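Local structure of putative esterase/lipase/thioesterase (Silicibacter sp., 2PBL) at residues A18-P21 with P22-A26; E106-I109 with S110-T113; K185-A188 with D189-I192. The protein probably hydrolyses ester or thioester bonds, as a putative esterase, lipase or thioesterase of the alpha/beta-hydrolase fold. All coordinates share one frame; numbering follows the deposited sequence.

How the interactions relate
All three contacts lie at or near the start of a helix. Interactions 2 and 3 are neighbours, with centres 12 Å apart. Arg108 joins them: its NH1 makes a probable hydrogen bond of 2.9 Å to Lys185 O, and its NH2 packs against Ala190. Ile109 CD1 also meets Met186 CE at 4.0 Å. Interaction 1 stands apart, its centre 26 Å from that of interaction 2 and 32 Å from that of interaction 3. The side chain of Trp24 lies near the likely triad of Ser137, His242 and Glu215 without touching it, and about 4 Å from an unidentified bound ligand. Ile112 of interaction 2 lies near the likely nucleophile elbow around Ser137, without touching it.

Interaction 1: A18-P21 with P22-A26; sequences ADYP and PRWAA
Trp24 N donates to Tyr20 O over 2.8 Å, the shortest hydrogen bond between 18-21 and 22-26. The donor lies nearly on the line of the carbonyl, with a C=O...N angle of 169°. The same oxygen rests against one face of the Trp24 indole, offset toward the rim and 3.3 Å from CG. One hydrogen bond holds the oxygen, and the indole face lies against it.

This is the N-terminal end of a helix, entered from a 3-10 segment at Ala18 and Asp19. Ala25 N continues the i to i+4 pattern with a 3.1 Å bond to Pro21 O. Arg23 N makes a weaker one to Asp19 O. Pro21 and Pro22 have no N-H to give, which suits the first turn, where N-H groups need no i-4 partner within the helix.

Tyr20 CB sits 3.7 Å from the centroid of the Trp24 six-membered ring, a CH-pi contact over the face. The two aromatic rings meet obliquely.

Arg23 CG stands beside its own backbone N (chi1 -66°), and the extended chain carries the guanidinium back over Asp19. Asp19 CB lies over the centre of the guanidinium, 3.5 Å from Arg23 CZ. The carboxylate and guanidinium planes are stacked, 16° apart. Asp19 OD2 is 3.6 Å from Arg23 NH2, a salt bridge of charges alone with no N-H aimed at the oxygen.

The aromatic side faces the protein. Trp24 meets Trp82 and Phe77, in the loop between strand 64-69 and helix 87-91. Tyr20 meets Phe243 edge-to-face, in the loop after strand 233-237.

Interaction 2: E106-I109 with S110-T113; sequences EVRI and SEIT
Val107 and Arg108 run in extended backbone conformation into helix 109-126, with Arg108 at the N-cap. Arg108 O accepts from Ile112 N at 3.0 Å and more weakly from Glu111 N. Ile109 O takes Thr113 N at 2.9 Å.

Glu111 folds back along the chain. With its chain extended beyond CG (chi2 -179°), its carboxylate arrives beside Arg108, and OE2 accepts from Arg108 N at 2.8 Å. The N-H comes from above the carboxylate plane, 39° out of it. This is one half of a capping box.

Val107 and Ile112 cross at about a right angle, Val107 CG2 meeting Ile112 CG1 at 3.5 Å. They flank the N-cap as a hydrophobic staple. Ile112 also packs on Leu142 of helix 138-145.

A water lies 2.5 Å from Arg108 NE, from which it accepts, and 2.6 Å from Ser110 OG. The first distance is unusually short, so doubtful. Arg108 NH1 hydrogen-bonds to Lys185 O, and Thr113 OG1 to Glu194 OE1.

The Glu111 carboxylate lies at the positive end of the helix dipole. Arg108 NE is 5.7 Å from its OE2, too far for a salt bridge. Both positive influences would probably stabilise the ionised form of Glu111.

Interaction 3: K185-A188 with D189-I192; sequences KMDA and DAAI
Asp187 is the N-cap of helix 188-193, and its carboxylate makes the capping bond. OD1 accepts from Ala190 N at 2.9 Å, met nearly along its C-O axis. The first torsion explains the reach: chi1 of 61° sets CG between the backbone N and the carbonyl carbon, turning the carboxylate over the start of the helix. OD1 also passes 3.5 Å from Ala190 CB. The methyl of Ala190, at N3, cannot accept from Asp187 N, so the reciprocal bond of a capping box is absent.

The packed side is formed by Met186, a buried selenomethionine just before the cap. CG stands anti to the carbonyl carbon (chi1 -68°) and the chain runs on extended to SE, which lies 3.8 Å from Ala191 CA and 4.2 Å from Ala191 CB. Met186 and Ala191 hold the N' and N4 positions of a hydrophobic staple. Met186 CB meets Ala190 CB at 4.1 Å. Met186 also packs on Leu176, and Ala190 touches Arg108.

The other side is looser and faces solvent. Asp187, Ala188 and Asp189 are all exposed. Asp189 OD2 lies 5.0 Å from Asp187 OD1, two like charges not in contact. Any repulsion between them would probably be weakened by solvent and by the helix N-terminus.

Ordinary helix bonds complete the turn. Ala191 N donates to Asp187 O, and Ile192 N to Ala188 O. Lys185, with positive phi, is the first residue beyond helix 181-184 and leads the chain into the cap.

Ile192 touches Arg173 and Glu198. Within the contact it turns its CG1 and CD1 back to Ala188 O, and CG1 sits 3.2 Å from that oxygen.

Interaction 1: A18-P21 with P22-A26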
# COMPACT_ATOMS: atom_id res chain seq x y z
N ALA A 18 -16.83 -8.04 -8.82
CA ALA A 18 -16.29 -9.18 -9.55
C ALA A 18 -15.46 -8.81 -10.76
O ALA A 18 -14.60 -9.60 -11.23
CB ALA A 18 -17.45 -10.05 -10.03
N ASP A 19 -15.76 -7.66 -11.32
CA ASP A 19 -15.08 -7.23 -12.50
C ASP A 19 -13.74 -6.54 -12.23
O ASP A 19 -12.94 -6.44 -13.13
CB ASP A 19 -15.97 -6.28 -13.27
CG ASP A 19 -17.28 -6.95 -13.75
OD1 ASP A 19 -17.24 -8.16 -14.12
OD2 ASP A 19 -18.33 -6.25 -13.77
N TYR A 20 -13.50 -6.09 -11.01
CA TYR A 20 -12.23 -5.37 -10.78
C TYR A 20 -10.95 -6.20 -11.03
O TYR A 20 -10.06 -5.72 -11.72
CB TYR A 20 -12.23 -4.68 -9.40
CG TYR A 20 -13.08 -3.42 -9.43
CD1 TYR A 20 -14.44 -3.45 -9.14
CD2 TYR A 20 -12.51 -2.19 -9.76
CE1 TYR A 20 -15.21 -2.27 -9.18
CE2 TYR A 20 -13.27 -1.03 -9.81
CZ TYR A 20 -14.62 -1.08 -9.53
OH TYR A 20 -15.36 0.07 -9.58
N PRO A 21 -10.82 -7.39 -10.44
CA PRO A 21 -9.60 -8.18 -10.63
C PRO A 21 -9.21 -8.41 -12.07
O PRO A 21 -8.05 -8.18 -12.44
CB PRO A 21 -9.88 -9.46 -9.87
CG PRO A 21 -10.76 -9.02 -8.77
CD PRO A 21 -11.69 -8.03 -9.44
N PRO A 22 -10.14 -8.88 -12.90
CA PRO A 22 -9.73 -9.08 -14.29
C PRO A 22 -9.34 -7.80 -15.02
O PRO A 22 -8.39 -7.79 -15.82
CB PRO A 22 -10.96 -9.74 -14.93
CG PRO A 22 -12.07 -9.48 -14.05
CD PRO A 22 -11.53 -9.31 -12.67
N ARG A 23 -10.05 -6.71 -14.74
CA ARG A 23 -9.77 -5.47 -15.43
C ARG A 23 -8.44 -4.85 -14.97
O ARG A 23 -7.76 -4.22 -15.76
CB ARG A 23 -10.89 -4.48 -15.23
CG ARG A 23 -12.16 -4.97 -15.88
CD ARG A 23 -13.32 -4.13 -15.52
NE ARG A 23 -14.53 -4.67 -16.13
CZ ARG A 23 -15.74 -4.12 -16.03
NH1 ARG A 23 -15.92 -3.01 -15.33
NH2 ARG A 23 -16.77 -4.70 -16.62
N TRP A 24 -8.14 -5.00 -13.69
CA TRP A 24 -6.85 -4.51 -13.16
C TRP A 24 -5.71 -5.25 -13.81
O TRP A 24 -4.74 -4.63 -14.25
CB TRP A 24 -6.75 -4.73 -11.65
CG TRP A 24 -7.55 -3.85 -10.79
CD1 TRP A 24 -7.85 -2.55 -11.00
CD2 TRP A 24 -8.09 -4.20 -9.52
NE1 TRP A 24 -8.58 -2.08 -9.94
CE2 TRP A 24 -8.73 -3.06 -9.01
CE3 TRP A 24 -8.08 -5.36 -8.74
CZ2 TRP A 24 -9.38 -3.04 -7.78
CZ3 TRP A 24 -8.74 -5.35 -7.52
CH2 TRP A 24 -9.38 -4.19 -7.06
N ALA A 25 -5.85 -6.58 -13.87
CA ALA A 25 -4.82 -7.45 -14.46
C ALA A 25 -4.58 -7.09 -15.88
O ALA A 25 -3.45 -7.03 -16.33
CB ALA A 25 -5.27 -8.91 -14.38
N ALA A 26 -5.66 -6.89 -16.63
CA ALA A 26 -5.57 -6.52 -18.03
C ALA A 26 -4.95 -5.13 -18.22
O ALA A 26 -4.10 -4.92 -19.12
CB ALA A 26 -6.99 -6.56 -18.67

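Interaction 2: E106-I109 with S110-T113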
# COMPACT_ATOMS: atom_id res chain seq x y z
N GLU A 106 1.01 -18.65 4.68
CA GLU A 106 2.39 -19.12 4.56
C GLU A 106 3.29 -18.32 5.49
O GLU A 106 4.19 -18.88 6.14
CB GLU A 106 2.90 -19.02 3.12
CG GLU A 106 2.29 -20.02 2.11
CD GLU A 106 0.82 -19.78 1.72
OE1 GLU A 106 0.52 -18.68 1.20
OE2 GLU A 106 -0.01 -20.72 1.88
N VAL A 107 3.08 -17.01 5.52
CA VAL A 107 3.81 -16.13 6.42
C VAL A 107 2.84 -15.40 7.36
O VAL A 107 1.60 -15.52 7.24
CB VAL A 107 4.68 -15.10 5.63
CG1 VAL A 107 5.67 -15.85 4.77
CG2 VAL A 107 3.84 -14.14 4.78
N ARG A 108 3.40 -14.68 8.33
CA ARG A 108 2.59 -13.90 9.22
C ARG A 108 2.69 -12.46 8.71
O ARG A 108 3.61 -12.10 7.95
CB ARG A 108 3.10 -13.96 10.64
CG ARG A 108 3.01 -15.33 11.31
CD ARG A 108 3.65 -15.29 12.70
NE ARG A 108 2.94 -14.36 13.57
CZ ARG A 108 1.83 -14.65 14.22
NH1 ARG A 108 1.29 -15.88 14.15
NH2 ARG A 108 1.25 -13.71 14.95
N ILE A 109 1.72 -11.66 9.12
CA ILE A 109 1.70 -10.24 8.76
C ILE A 109 3.01 -9.56 9.19
O ILE A 109 3.56 -8.73 8.46
CB ILE A 109 0.48 -9.53 9.38
CG1 ILE A 109 -0.81 -9.97 8.67
CG2 ILE A 109 0.65 -7.99 9.31
CD1 ILE A 109 -2.06 -9.47 9.35
N SER A 110 3.48 -9.88 10.38
CA SER A 110 4.77 -9.28 10.83
C SER A 110 5.94 -9.59 9.90
O SER A 110 6.87 -8.79 9.76
CB SER A 110 5.11 -9.69 12.26
OG SER A 110 5.36 -11.09 12.34
N GLU A 111 5.92 -10.77 9.30
CA GLU A 111 6.94 -11.14 8.30
C GLU A 111 6.73 -10.35 7.02
O GLU A 111 7.67 -10.01 6.32
CB GLU A 111 6.88 -12.62 7.96
CG GLU A 111 7.10 -13.54 9.12
CD GLU A 111 7.04 -14.98 8.69
OE1 GLU A 111 8.05 -15.49 8.11
OE2 GLU A 111 5.99 -15.58 8.95
N ILE A 112 5.47 -10.11 6.67
CA ILE A 112 5.19 -9.30 5.49
C ILE A 112 5.74 -7.88 5.64
O ILE A 112 6.32 -7.27 4.73
CB ILE A 112 3.67 -9.25 5.15
CG1 ILE A 112 3.12 -10.67 4.90
CG2 ILE A 112 3.47 -8.40 3.87
CD1 ILE A 112 1.64 -10.74 4.64
N THR A 113 5.52 -7.33 6.82
CA THR A 113 6.07 -6.02 7.18
C THR A 113 7.61 -5.97 6.93
O THR A 113 8.15 -5.01 6.31
CB THR A 113 5.63 -5.76 8.65
OG1 THR A 113 4.22 -5.47 8.61
CG2 THR A 113 6.34 -4.55 9.21
O HOH W 1 4.55 -12.55 14.27

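Interaction 3: K185-A188 with D189-I192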
# COMPACT_ATOMS: atom_id res chain seq x y z
N LYS A 185 -3.49 -15.78 11.95
CA LYS A 185 -3.11 -16.52 13.16
C LYS A 185 -2.50 -15.64 14.22
O LYS A 185 -1.49 -16.01 14.85
CB LYS A 185 -2.20 -17.72 12.82
CG LYS A 185 -2.85 -18.74 11.85
CD LYS A 185 -1.86 -19.81 11.41
CE LYS A 185 -2.37 -20.60 10.18
NZ LYS A 185 -3.57 -21.47 10.48
N MSE A 186 -3.10 -14.46 14.42
CA MSE A 186 -2.64 -13.50 15.41
C MSE A 186 -3.38 -13.64 16.72
O MSE A 186 -4.57 -13.98 16.74
CB MSE A 186 -2.89 -12.09 14.93
CG MSE A 186 -2.04 -11.70 13.74
SE MSE A 186 -2.36 -9.80 13.35
CE MSE A 186 -4.24 -9.82 12.63
N ASP A 187 -2.66 -13.39 17.82
CA ASP A 187 -3.27 -13.23 19.14
C ASP A 187 -3.31 -11.73 19.40
O ASP A 187 -2.80 -10.95 18.60
CB ASP A 187 -2.55 -14.00 20.28
CG ASP A 187 -1.11 -13.59 20.51
OD1 ASP A 187 -0.68 -12.45 20.23
OD2 ASP A 187 -0.37 -14.44 21.05
N ALA A 188 -3.88 -11.32 20.53
CA ALA A 188 -4.01 -9.89 20.79
C ALA A 188 -2.68 -9.10 20.73
O ALA A 188 -2.63 -8.04 20.11
CB ALA A 188 -4.66 -9.66 22.12
N ASP A 189 -1.65 -9.61 21.39
CA ASP A 189 -0.35 -8.93 21.38
C ASP A 189 0.27 -8.83 19.98
O ASP A 189 0.94 -7.83 19.69
CB ASP A 189 0.64 -9.63 22.34
CG ASP A 189 0.29 -9.43 23.79
OD1 ASP A 189 -0.34 -8.41 24.14
OD2 ASP A 189 0.66 -10.29 24.59
N ALA A 190 0.08 -9.86 19.15
CA ALA A 190 0.56 -9.82 17.79
C ALA A 190 -0.19 -8.75 16.96
O ALA A 190 0.43 -8.04 16.18
CB ALA A 190 0.44 -11.18 17.15
N ALA A 191 -1.50 -8.63 17.16
CA ALA A 191 -2.30 -7.62 16.45
C ALA A 191 -1.86 -6.21 16.84
O ALA A 191 -1.65 -5.33 15.97
CB ALA A 191 -3.75 -7.81 16.75
N ILE A 192 -1.65 -6.04 18.14
CA ILE A 192 -1.17 -4.78 18.72
C ILE A 192 0.21 -4.45 18.17
O ILE A 192 0.43 -3.34 17.69
CB ILE A 192 -1.09 -4.86 20.28
CG1 ILE A 192 -2.49 -4.95 20.87
CG2 ILE A 192 -0.40 -3.60 20.91
CD1 ILE A 192 -2.49 -5.57 22.25